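PDB 4WRP: uncharacterized protein from Legionella pneumophila subsp. pneumophila, which is of unknown function but, as a Legionella effector, probably acts in the host cell, this chain being its C-terminal helical domain. Local coordinates for residues I2-W13 / R61-H71. Numbering follows the deposited sequence.
Sequences IPGNFAAYHELW and RIFTFHWNRHH
His71, from the first turn of helix 68-83, fits as a knob among Phe6, Tyr9, His10 and Trp13 of helix 6-21; with His70 they form an aromatic cluster joining the starts of both helices in the DUF5617 region. With CG anti to the backbone N (chi1 -168°), the imidazole reaches in until His71 CE1 stands over the indole face, 3.4 Å from Trp13 CG, while Tyr9 CE1 lies over one imidazole face. At the rim, His71 NE2 shares a hydrogen bond of 3.0 Å with His10 ND1, whose geometry alone leaves the direction open. Tyr9 OH receives a nearly straight bond from Asn68 ND2 (3.0 Å, 170°), the hydroxyl oxygen near the Asn68 amide plane. Tyr48 of helix 34-49 bonds both Tyr9 OH and His71 ND1, tying in a third helix.

Buried Pro3 still packs closely, its CD 3.5 Å from Phe65 CE2 in a CH-pi contact. Trp67 NE1 reaches Pro3 O at 2.9 Å, the donor well above the carbonyl plane, and the Asn5-Phe6 backbone lies over one indole face. On the solvent side, exposed Ile2 lays CD1 against Phe65 CE1 and, less securely, near the poorly ordered Arg61 guanidinium, while exposed His70 turns an edge toward the Phe6 face. Asp98 O can only accept, so His10 NE2 probably holds a proton; if both imidazoles are neutral, His10 ND1 would accept from His71 NE2, leaving His71 ND1 to accept from the Tyr48 hydroxyl.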
ATOM      1  N   ILE A   2       0.293   7.288 -16.431  1.00 51.66           N
ATOM      2  CA  ILE A   2      -0.331   6.017 -16.099  1.00 45.38           C
ATOM      3  C   ILE A   2       0.732   5.074 -15.588  1.00 38.21           C
ATOM      4  O   ILE A   2       1.629   4.750 -16.329  1.00 36.08           O
ATOM      5  CB  ILE A   2      -0.992   5.425 -17.369  1.00 45.12           C
ATOM      6  CG1 ILE A   2      -1.961   6.445 -17.986  1.00 46.74           C
ATOM      7  CG2 ILE A   2      -1.698   4.106 -17.070  1.00 45.06           C
ATOM      8  CD1 ILE A   2      -3.127   6.807 -17.101  1.00 46.77           C
ATOM      9  N   PRO A   3       0.619   4.614 -14.335  1.00 34.71           N
ATOM     10  CA  PRO A   3       1.628   3.690 -13.835  1.00 34.76           C
ATOM     11  C   PRO A   3       1.627   2.319 -14.579  1.00 35.24           C
ATOM     12  O   PRO A   3       0.580   1.692 -14.750  1.00 33.27           O
ATOM     13  CB  PRO A   3       1.275   3.544 -12.360  1.00 33.54           C
ATOM     14  CG  PRO A   3      -0.175   3.864 -12.254  1.00 34.66           C
ATOM     15  CD  PRO A   3      -0.381   4.937 -13.299  1.00 35.40           C
ATOM     16  N   GLY A   4       2.822   1.915 -15.030  1.00 34.57           N
ATOM     17  CA  GLY A   4       3.043   0.780 -15.905  1.00 33.63           C
ATOM     18  C   GLY A   4       3.423  -0.501 -15.235  1.00 32.53           C
ATOM     19  O   GLY A   4       3.693  -1.474 -15.920  1.00 33.42           O
ATOM     20  N   ASN A   5       3.397  -0.532 -13.896  1.00 31.32           N
ATOM     21  CA  ASN A   5       3.669  -1.735 -13.073  1.00 30.83           C
ATOM     22  C   ASN A   5       3.235  -1.403 -11.641  1.00 29.87           C
ATOM     23  O   ASN A   5       2.951  -0.226 -11.310  1.00 27.70           O
ATOM     24  CB  ASN A   5       5.168  -2.155 -13.121  1.00 31.13           C
ATOM     25  CG  ASN A   5       6.104  -0.976 -12.837  1.00 33.35           C
ATOM     26  OD1 ASN A   5       6.143  -0.465 -11.723  1.00 31.71           O
ATOM     27  ND2 ASN A   5       6.791  -0.500 -13.865  1.00 35.87           N
ATOM     28  N   PHE A   6       3.210  -2.433 -10.809  1.00 28.27           N
ATOM     29  CA  PHE A   6       2.708  -2.309  -9.476  1.00 28.47           C
ATOM     30  C   PHE A   6       3.546  -1.351  -8.615  1.00 26.63           C
ATOM     31  O   PHE A   6       2.994  -0.542  -7.852  1.00 26.07           O
ATOM     32  CB  PHE A   6       2.592  -3.688  -8.862  1.00 29.14           C
ATOM     33  CG  PHE A   6       1.959  -3.684  -7.529  1.00 30.02           C
ATOM     34  CD1 PHE A   6       0.583  -3.549  -7.409  1.00 31.15           C
ATOM     35  CD2 PHE A   6       2.709  -3.825  -6.393  1.00 29.80           C
ATOM     36  CE1 PHE A   6      -0.013  -3.574  -6.148  1.00 31.55           C
ATOM     37  CE2 PHE A   6       2.112  -3.841  -5.133  1.00 31.26           C
ATOM     38  CZ  PHE A   6       0.754  -3.706  -5.011  1.00 29.97           C
ATOM     39  N   ALA A   7       4.858  -1.399  -8.751  1.00 26.76           N
ATOM     40  CA  ALA A   7       5.715  -0.480  -7.965  1.00 26.02           C
ATOM     41  C   ALA A   7       5.463   0.974  -8.344  1.00 25.84           C
ATOM     42  O   ALA A   7       5.448   1.839  -7.499  1.00 26.56           O
ATOM     43  CB  ALA A   7       7.200  -0.850  -8.116  1.00 28.36           C
ATOM     44  N   ALA A   8       5.245   1.248  -9.621  1.00 27.36           N
ATOM     45  CA  ALA A   8       4.936   2.621 -10.068  1.00 27.39           C
ATOM     46  C   ALA A   8       3.586   3.080  -9.535  1.00 27.44           C
ATOM     47  O   ALA A   8       3.456   4.247  -9.113  1.00 26.47           O
ATOM     48  CB  ALA A   8       4.969   2.738 -11.575  1.00 28.85           C
ATOM     49  N   TYR A   9       2.588   2.187  -9.512  1.00 25.32           N
ATOM     50  CA  TYR A   9       1.313   2.544  -8.848  1.00 25.23           C
ATOM     51  C   TYR A   9       1.550   2.883  -7.342  1.00 24.77           C
ATOM     52  O   TYR A   9       1.005   3.836  -6.812  1.00 23.49           O
ATOM     53  CB  TYR A   9       0.262   1.439  -9.000  1.00 25.19           C
ATOM     54  CG  TYR A   9      -0.989   1.777  -8.234  1.00 25.34           C
ATOM     55  CD1 TYR A   9      -1.098   1.486  -6.881  1.00 25.35           C
ATOM     56  CD2 TYR A   9      -2.077   2.398  -8.856  1.00 29.39           C
ATOM     57  CE1 TYR A   9      -2.235   1.815  -6.159  1.00 25.85           C
ATOM     58  CE2 TYR A   9      -3.236   2.731  -8.136  1.00 29.32           C
ATOM     59  CZ  TYR A   9      -3.303   2.432  -6.789  1.00 27.95           C
ATOM     60  OH  TYR A   9      -4.406   2.739  -6.056  1.00 27.28           O
ATOM     61  N   HIS A  10       2.381   2.082  -6.683  1.00 22.90           N
ATOM     62  CA  HIS A  10       2.674   2.286  -5.284  1.00 22.96           C
ATOM     63  C   HIS A  10       3.395   3.580  -5.028  1.00 23.02           C
ATOM     64  O   HIS A  10       3.116   4.217  -4.054  1.00 23.47           O
ATOM     65  CB  HIS A  10       3.400   1.071  -4.670  1.00 22.74           C
ATOM     66  CG  HIS A  10       3.660   1.213  -3.219  1.00 25.38           C
ATOM     67  ND1 HIS A  10       2.652   1.279  -2.285  1.00 24.48           N
ATOM     68  CD2 HIS A  10       4.823   1.362  -2.531  1.00 25.62           C
ATOM     69  CE1 HIS A  10       3.182   1.459  -1.089  1.00 23.82           C
ATOM     70  NE2 HIS A  10       4.497   1.503  -1.215  1.00 23.92           N
ATOM     71  N   GLU A  11       4.289   3.989  -5.910  0.50 24.39           N
ATOM     72  CA  GLU A  11       4.929   5.304  -5.735  0.50 26.97           C
ATOM     73  C   GLU A  11       3.896   6.456  -5.786  0.50 27.70           C
ATOM     74  O   GLU A  11       3.913   7.365  -4.963  0.50 27.94           O
ATOM     75  CB  GLU A  11       5.999   5.521  -6.788  0.50 29.77           C
ATOM     76  CG  GLU A  11       6.694   6.830  -6.549  0.50 33.04           C
ATOM     77  CD  GLU A  11       6.989   7.042  -5.060  0.50 35.94           C
ATOM     78  OE1 GLU A  11       6.565   8.096  -4.515  0.50 36.44           O
ATOM     79  OE2 GLU A  11       7.596   6.121  -4.427  0.50 37.45           O
ATOM     80  N   LEU A  12       2.967   6.398  -6.735  1.00 28.10           N
ATOM     81  CA  LEU A  12       1.891   7.401  -6.799  1.00 29.71           C
ATOM     82  C   LEU A  12       1.085   7.350  -5.525  1.00 27.22           C
ATOM     83  O   LEU A  12       0.750   8.394  -4.934  1.00 27.62           O
ATOM     84  CB  LEU A  12       0.921   7.155  -7.969  1.00 32.73           C
ATOM     85  CG  LEU A  12       1.372   7.302  -9.403  1.00 38.19           C
ATOM     86  CD1 LEU A  12       0.104   7.227 -10.246  1.00 40.89           C
ATOM     87  CD2 LEU A  12       2.168   8.608  -9.650  1.00 41.80           C
ATOM     88  N   TRP A  13       0.766   6.132  -5.076  1.00 25.23           N
ATOM     89  CA  TRP A  13      -0.008   5.969  -3.865  1.00 25.09           C
ATOM     90  C   TRP A  13       0.710   6.565  -2.647  1.00 25.94           C
ATOM     91  O   TRP A  13       0.078   7.188  -1.765  1.00 25.68           O
ATOM     92  CB  TRP A  13      -0.337   4.509  -3.623  1.00 24.52           C
ATOM     93  CG  TRP A  13      -1.169   4.286  -2.435  1.00 24.77           C
ATOM     94  CD1 TRP A  13      -2.535   4.140  -2.393  1.00 24.02           C
ATOM     95  CD2 TRP A  13      -0.709   4.122  -1.077  1.00 25.54           C
ATOM     96  NE1 TRP A  13      -2.937   3.931  -1.103  1.00 23.54           N
ATOM     97  CE2 TRP A  13      -1.842   3.918  -0.278  1.00 23.41           C
ATOM     98  CE3 TRP A  13       0.556   4.136  -0.471  1.00 25.91           C
ATOM     99  CZ2 TRP A  13      -1.760   3.747   1.089  1.00 24.54           C
ATOM    100  CZ3 TRP A  13       0.630   3.968   0.896  1.00 26.59           C
ATOM    101  CH2 TRP A  13      -0.508   3.771   1.657  1.00 23.99           C
ATOM    102  N   ARG A  61      -8.653   9.400  -9.217  1.00 45.50           N
ATOM    103  CA  ARG A  61      -8.067   8.830 -10.416  1.00 48.76           C
ATOM    104  C   ARG A  61      -7.327   7.498 -10.166  1.00 44.25           C
ATOM    105  O   ARG A  61      -7.379   6.590 -10.997  1.00 43.22           O
ATOM    106  CB  ARG A  61      -7.095   9.851 -11.031  1.00 54.57           C
ATOM    107  CG  ARG A  61      -6.554   9.418 -12.375  1.00 62.48           C
ATOM    108  CD  ARG A  61      -6.050  10.577 -13.219  1.00 71.82           C
ATOM    109  NE  ARG A  61      -5.134  10.111 -14.267  1.00 78.40           N
ATOM    110  CZ  ARG A  61      -4.588  10.887 -15.199  1.00 84.09           C
ATOM    111  NH1 ARG A  61      -3.760  10.357 -16.086  1.00 85.85           N
ATOM    112  NH2 ARG A  61      -4.861  12.192 -15.249  1.00 87.16           N
ATOM    113  N   ILE A  62      -6.663   7.362  -9.025  1.00 39.76           N
ATOM    114  CA  ILE A  62      -5.920   6.125  -8.780  1.00 37.38           C
ATOM    115  C   ILE A  62      -6.795   4.886  -8.652  1.00 34.50           C
ATOM    116  O   ILE A  62      -6.323   3.794  -8.918  1.00 31.30           O
ATOM    117  CB  ILE A  62      -4.942   6.231  -7.592  1.00 37.28           C
ATOM    118  CG1 ILE A  62      -5.683   6.337  -6.259  1.00 36.66           C
ATOM    119  CG2 ILE A  62      -4.000   7.401  -7.826  1.00 38.12           C
ATOM    120  CD1 ILE A  62      -4.739   6.505  -5.081  1.00 37.95           C
ATOM    121  N   PHE A  63      -8.071   5.045  -8.309  1.00 32.65           N
ATOM    122  CA  PHE A  63      -8.948   3.886  -8.120  1.00 34.16           C
ATOM    123  C   PHE A  63      -9.339   3.242  -9.447  1.00 36.16           C
ATOM    124  O   PHE A  63      -9.827   2.118  -9.466  1.00 39.32           O
ATOM    125  CB  PHE A  63     -10.216   4.242  -7.290  1.00 34.38           C
ATOM    126  CG  PHE A  63      -9.891   4.645  -5.884  1.00 32.60           C
ATOM    127  CD1 PHE A  63      -9.536   5.952  -5.593  1.00 34.70           C
ATOM    128  CD2 PHE A  63      -9.858   3.711  -4.874  1.00 32.62           C
ATOM    129  CE1 PHE A  63      -9.166   6.320  -4.280  1.00 35.73           C
ATOM    130  CE2 PHE A  63      -9.471   4.051  -3.589  1.00 31.11           C
ATOM    131  CZ  PHE A  63      -9.150   5.362  -3.283  1.00 32.28           C
ATOM    132  N   THR A  64      -9.153   3.951 -10.548  1.00 36.42           N
ATOM    133  CA  THR A  64      -9.451   3.388 -11.863  1.00 40.27           C
ATOM    134  C   THR A  64      -8.244   2.612 -12.425  1.00 36.87           C
ATOM    135  O   THR A  64      -8.422   1.805 -13.303  1.00 39.46           O
ATOM    136  CB  THR A  64      -9.847   4.483 -12.890  1.00 45.15           C
ATOM    137  OG1 THR A  64      -8.689   5.298 -13.201  1.00 48.74           O
ATOM    138  CG2 THR A  64     -10.987   5.360 -12.357  1.00 47.18           C
ATOM    139  N   PHE A  65      -7.034   2.836 -11.917  1.00 33.27           N
ATOM    140  CA  PHE A  65      -5.879   2.153 -12.458  1.00 33.77           C
ATOM    141  C   PHE A  65      -5.955   0.625 -12.228  1.00 33.64           C
ATOM    142  O   PHE A  65      -6.551   0.122 -11.245  1.00 31.36           O
ATOM    143  CB  PHE A  65      -4.557   2.725 -11.926  1.00 33.42           C
ATOM    144  CG  PHE A  65      -4.308   4.177 -12.273  1.00 34.16           C
ATOM    145  CD1 PHE A  65      -4.842   4.772 -13.424  1.00 37.51           C
ATOM    146  CD2 PHE A  65      -3.499   4.943 -11.457  1.00 33.79           C
ATOM    147  CE1 PHE A  65      -4.565   6.103 -13.739  1.00 39.28           C
ATOM    148  CE2 PHE A  65      -3.222   6.267 -11.774  1.00 35.78           C
ATOM    149  CZ  PHE A  65      -3.744   6.848 -12.918  1.00 36.64           C
ATOM    150  N   HIS A  66      -5.361  -0.107 -13.166  1.00 32.44           N
ATOM    151  CA  HIS A  66      -5.388  -1.566 -13.135  1.00 31.37           C
ATOM    152  C   HIS A  66      -4.866  -2.131 -11.804  1.00 29.51           C
ATOM    153  O   HIS A  66      -5.403  -3.079 -11.263  1.00 28.35           O
ATOM    154  CB  HIS A  66      -4.515  -2.076 -14.241  1.00 31.14           C
ATOM    155  CG  HIS A  66      -4.416  -3.552 -14.282  1.00 30.72           C
ATOM    156  ND1 HIS A  66      -5.494  -4.354 -14.597  1.00 32.42           N
ATOM    157  CD2 HIS A  66      -3.374  -4.378 -14.060  1.00 30.20           C
ATOM    158  CE1 HIS A  66      -5.107  -5.612 -14.587  1.00 32.63           C
ATOM    159  NE2 HIS A  66      -3.827  -5.651 -14.273  1.00 31.36           N
ATOM    160  N   TRP A  67      -3.812  -1.507 -11.291  1.00 27.14           N
ATOM    161  CA  TRP A  67      -3.133  -1.981 -10.110  1.00 26.44           C
ATOM    162  C   TRP A  67      -3.878  -1.766  -8.822  1.00 26.18           C
ATOM    163  O   TRP A  67      -3.491  -2.318  -7.807  1.00 26.91           O
ATOM    164  CB  TRP A  67      -1.794  -1.287  -9.994  1.00 27.71           C
ATOM    165  CG  TRP A  67      -1.073  -1.317 -11.266  1.00 30.65           C
ATOM    166  CD1 TRP A  67      -0.860  -0.274 -12.122  1.00 34.33           C
ATOM    167  CD2 TRP A  67      -0.501  -2.456 -11.863  1.00 31.14           C
ATOM    168  NE1 TRP A  67      -0.160  -0.701 -13.210  1.00 33.89           N
ATOM    169  CE2 TRP A  67       0.088  -2.044 -13.064  1.00 32.98           C
ATOM    170  CE3 TRP A  67      -0.391  -3.800 -11.469  1.00 31.29           C
ATOM    171  CZ2 TRP A  67       0.751  -2.927 -13.898  1.00 32.11           C
ATOM    172  CZ3 TRP A  67       0.251  -4.661 -12.276  1.00 30.63           C
ATOM    173  CH2 TRP A  67       0.816  -4.231 -13.492  1.00 32.12           C
ATOM    174  N   ASN A  68      -4.914  -0.941  -8.857  1.00 25.91           N
ATOM    175  CA  ASN A  68      -5.639  -0.580  -7.664  1.00 27.53           C
ATOM    176  C   ASN A  68      -6.201  -1.785  -6.934  1.00 27.91           C
ATOM    177  O   ASN A  68      -6.117  -1.866  -5.725  1.00 25.52           O
ATOM    178  CB  ASN A  68      -6.762   0.401  -7.973  1.00 27.79           C
ATOM    179  CG  ASN A  68      -7.617   0.698  -6.769  1.00 28.64           C
ATOM    180  OD1 ASN A  68      -8.710   0.165  -6.620  1.00 28.92           O
ATOM    181  ND2 ASN A  68      -7.143   1.580  -5.924  1.00 27.23           N
ATOM    182  N   ARG A  69      -6.763  -2.710  -7.673  1.00 29.17           N
ATOM    183  CA  ARG A  69      -7.415  -3.826  -7.057  1.00 31.81           C
ATOM    184  C   ARG A  69      -6.469  -4.616  -6.159  1.00 31.21           C
ATOM    185  O   ARG A  69      -6.790  -4.885  -5.003  1.00 30.29           O
ATOM    186  CB  ARG A  69      -8.038  -4.736  -8.100  1.00 36.43           C
ATOM    187  CG  ARG A  69      -8.853  -5.821  -7.436  1.00 44.55           C
ATOM    188  CD  ARG A  69      -9.489  -6.663  -8.509  1.00 53.34           C
ATOM    189  NE  ARG A  69      -9.630  -8.061  -8.104  1.00 60.28           N
ATOM    190  CZ  ARG A  69     -10.766  -8.750  -8.144  1.00 62.12           C
ATOM    191  NH1 ARG A  69     -10.773 -10.028  -7.778  1.00 64.81           N
ATOM    192  NH2 ARG A  69     -11.882  -8.179  -8.578  1.00 64.78           N
ATOM    193  N   HIS A  70      -5.296  -4.979  -6.665  1.00 29.40           N
ATOM    194  CA  HIS A  70      -4.403  -5.750  -5.870  1.00 29.91           C
ATOM    195  C   HIS A  70      -3.792  -4.872  -4.763  1.00 26.92           C
ATOM    196  O   HIS A  70      -3.535  -5.342  -3.670  1.00 24.72           O
ATOM    197  CB  HIS A  70      -3.275  -6.304  -6.700  1.00 32.53           C
ATOM    198  CG  HIS A  70      -2.325  -7.134  -5.912  1.00 37.39           C
ATOM    199  ND1 HIS A  70      -2.655  -8.385  -5.436  1.00 42.51           N
ATOM    200  CD2 HIS A  70      -1.062  -6.891  -5.498  1.00 40.47           C
ATOM    201  CE1 HIS A  70      -1.623  -8.890  -4.785  1.00 41.88           C
ATOM    202  NE2 HIS A  70      -0.654  -7.993  -4.789  1.00 44.29           N
ATOM    203  N   HIS A  71      -3.585  -3.591  -5.051  1.00 25.65           N
ATOM    204  CA  HIS A  71      -2.981  -2.711  -4.050  1.00 23.56           C
ATOM    205  C   HIS A  71      -3.902  -2.537  -2.846  1.00 23.20           C
ATOM    206  O   HIS A  71      -3.470  -2.639  -1.717  1.00 22.44           O
ATOM    207  CB  HIS A  71      -2.641  -1.400  -4.661  1.00 24.22           C
ATOM    208  CG  HIS A  71      -1.773  -0.554  -3.801  1.00 24.16           C
ATOM    209  ND1 HIS A  71      -2.291   0.318  -2.878  1.00 26.05           N
ATOM    210  CD2 HIS A  71      -0.428  -0.422  -3.726  1.00 25.82           C
ATOM    211  CE1 HIS A  71      -1.310   0.933  -2.247  1.00 25.40           C
ATOM    212  NE2 HIS A  71      -0.169   0.515  -2.756  1.00 25.37           N
TER